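Local coordinates for aminotransferase TlmJ (Streptoalloteichus hindustanus, PDB 5UID), which is a pyridoxal 5'-phosphate-dependent aminotransferase of the DegT/DnrJ/EryC1 family, probably transferring amino groups in natural product biosynthesis, at the interface of chains A and B. Sequence-based numbering; all coordinates share one arbitrary frame. Chains: chain A/B, Aminotransferase TlmJ.

The interface of chains A and B. Residues chain A 88, 328, 331, 333, 336; chain B 234, 236.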
ATOM      1  N   VAL A  88     -14.656  -0.865   7.934  1.00 24.44           N
ATOM      2  CA  VAL A  88     -15.204  -1.374   6.678  1.00 21.93           C
ATOM      3  C   VAL A  88     -14.218  -2.307   5.984  1.00 27.09           C
ATOM      4  O   VAL A  88     -14.624  -3.272   5.324  1.00 24.93           O
ATOM      5  CB  VAL A  88     -15.619  -0.201   5.766  1.00 23.24           C
ATOM      6  CG1 VAL A  88     -14.426   0.698   5.460  1.00 22.99           C
ATOM      7  CG2 VAL A  88     -16.252  -0.714   4.480  1.00 24.66           C
ATOM      8  N   PHE A 328     -18.617  10.010  14.196  1.00 30.79           N
ATOM      9  CA  PHE A 328     -18.943   8.721  14.789  1.00 32.49           C
ATOM     10  C   PHE A 328     -18.158   7.620  14.096  1.00 28.14           C
ATOM     11  O   PHE A 328     -18.102   7.571  12.863  1.00 35.02           O
ATOM     12  CB  PHE A 328     -20.442   8.414  14.706  1.00 28.33           C
ATOM     13  CG  PHE A 328     -20.786   7.009  15.117  1.00 35.21           C
ATOM     14  CD1 PHE A 328     -20.812   6.652  16.455  1.00 35.86           C
ATOM     15  CD2 PHE A 328     -21.065   6.040  14.163  1.00 34.97           C
ATOM     16  CE1 PHE A 328     -21.119   5.357  16.838  1.00 37.82           C
ATOM     17  CE2 PHE A 328     -21.371   4.746  14.538  1.00 32.65           C
ATOM     18  CZ  PHE A 328     -21.399   4.403  15.877  1.00 35.15           C
ATOM     19  N   ALA A 331     -19.416   3.238  11.686  1.00 32.85           N
ATOM     20  CA  ALA A 331     -20.762   3.087  11.154  1.00 30.83           C
ATOM     21  C   ALA A 331     -21.163   1.615  11.159  1.00 31.66           C
ATOM     22  O   ALA A 331     -20.352   0.752  10.796  1.00 25.45           O
ATOM     23  CB  ALA A 331     -20.842   3.656   9.735  1.00 27.55           C
ATOM     24  N   LEU A 333     -21.930  -1.782  10.161  1.00 25.68           N
ATOM     25  CA  LEU A 333     -21.816  -2.445   8.867  1.00 27.09           C
ATOM     26  C   LEU A 333     -22.993  -3.361   8.573  1.00 32.75           C
ATOM     27  O   LEU A 333     -23.259  -3.644   7.399  1.00 32.38           O
ATOM     28  CB  LEU A 333     -20.506  -3.228   8.807  1.00 23.67           C
ATOM     29  CG  LEU A 333     -19.235  -2.377   8.829  1.00 28.60           C
ATOM     30  CD1 LEU A 333     -18.001  -3.263   8.832  1.00 33.00           C
ATOM     31  CD2 LEU A 333     -19.224  -1.424   7.643  1.00 22.25           C
ATOM     32  N   VAL A 336     -25.218  -1.879   6.038  1.00 33.79           N
ATOM     33  CA  VAL A 336     -24.716  -1.662   4.686  1.00 31.84           C
ATOM     34  C   VAL A 336     -25.202  -2.812   3.813  1.00 31.11           C
ATOM     35  O   VAL A 336     -24.858  -3.973   4.058  1.00 38.85           O
ATOM     36  CB  VAL A 336     -23.184  -1.559   4.667  1.00 35.05           C
ATOM     37  CG1 VAL A 336     -22.691  -1.305   3.251  1.00 36.11           C
ATOM     38  CG2 VAL A 336     -22.717  -0.456   5.602  1.00 31.86           C
TER
ATOM     39  N   TRP B 234     -20.831  10.792   8.397  1.00 57.03           N
ATOM     40  CA  TRP B 234     -19.984   9.629   8.627  1.00 46.65           C
ATOM     41  C   TRP B 234     -20.537   8.351   8.013  1.00 50.62           C
ATOM     42  O   TRP B 234     -19.812   7.352   7.952  1.00 48.14           O
ATOM     43  CB  TRP B 234     -19.767   9.419  10.131  1.00 43.45           C
ATOM     44  CG  TRP B 234     -21.026   9.486  10.940  1.00 49.84           C
ATOM     45  CD1 TRP B 234     -21.938   8.488  11.121  1.00 49.90           C
ATOM     46  CD2 TRP B 234     -21.506  10.611  11.687  1.00 58.58           C
ATOM     47  NE1 TRP B 234     -22.960   8.923  11.931  1.00 54.73           N
ATOM     48  CE2 TRP B 234     -22.718  10.223  12.292  1.00 55.94           C
ATOM     49  CE3 TRP B 234     -21.030  11.909  11.901  1.00 61.69           C
ATOM     50  CZ2 TRP B 234     -23.461  11.086  13.096  1.00 60.73           C
ATOM     51  CZ3 TRP B 234     -21.769  12.764  12.700  1.00 56.80           C
ATOM     52  CH2 TRP B 234     -22.971  12.350  13.286  1.00 61.04           C
ATOM     53  N   PHE B 236     -21.924   5.791   4.996  1.00 44.04           N
ATOM     54  CA  PHE B 236     -21.381   5.479   3.682  1.00 37.69           C
ATOM     55  C   PHE B 236     -22.041   4.214   3.155  1.00 43.59           C
ATOM     56  O   PHE B 236     -22.652   3.447   3.903  1.00 44.14           O
ATOM     57  CB  PHE B 236     -19.858   5.305   3.731  1.00 34.39           C
ATOM     58  CG  PHE B 236     -19.400   4.222   4.673  1.00 36.49           C
ATOM     59  CD1 PHE B 236     -19.274   2.911   4.237  1.00 34.29           C
ATOM     60  CD2 PHE B 236     -19.096   4.516   5.992  1.00 41.80           C
ATOM     61  CE1 PHE B 236     -18.854   1.914   5.100  1.00 31.70           C
ATOM     62  CE2 PHE B 236     -18.675   3.524   6.861  1.00 42.47           C
ATOM     63  CZ  PHE B 236     -18.553   2.222   6.413  1.00 40.28           C
TER
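B:Phe236 pushes the far end of its ring, tip first, into an apolar pocket of chain A, beside the place where B:Trp234 lays an indole face against A:Phe328. The patch belongs to the two-fold interface of a DegT/DnrJ/EryC1-family aminotransferase, and its twin arises with the chains exchanged; such enzymes commonly work as dimers. No nitrogen or oxygen bonds across it, so shape and ring packing carry the contact. A:Ala331 sets its methyl CB 3.6 Å from CE2 of B:Phe236, a small side chain that lets the broad ring come close. At the opposite edge, and from the other face, CE1 meets the A:Val88 methyl CG2 at 3.7 Å. At the tip, CZ lies 3.9 Å from the A:Leu333 methyl CD2. A flat phenyl suits this place because its outer carbons can touch three aliphatic groups at once.

B:Trp234 offers an indole face to A:Phe328, whose CB sits over the five-membered ring, 3.7 Å from the centroid. With CG anti to its own N (chi1 171°), A:Phe328 turns its ring past the CD1-NE1 side of the indole, and CD2 comes 4.0 Å from CD1 of B:Trp234, the planes 58° apart, edge to face. A leucine in place of B:Trp234 would probably leave A:Phe328 CB without its aromatic face and open a gap beside the phenyl edge.

Further out, the backbone O of B:Trp234 lies in plane at the edge of the B:Phe236 ring, where the rim hydrogens are weakly positive. A:Val336 lies further off, its CG2 4.3 Å from the backbone O of B:Phe236. A:Val88 begins helix 88-95 and A:Leu333 the 3-10 helix 333-335, which probably helps to fix these two walls.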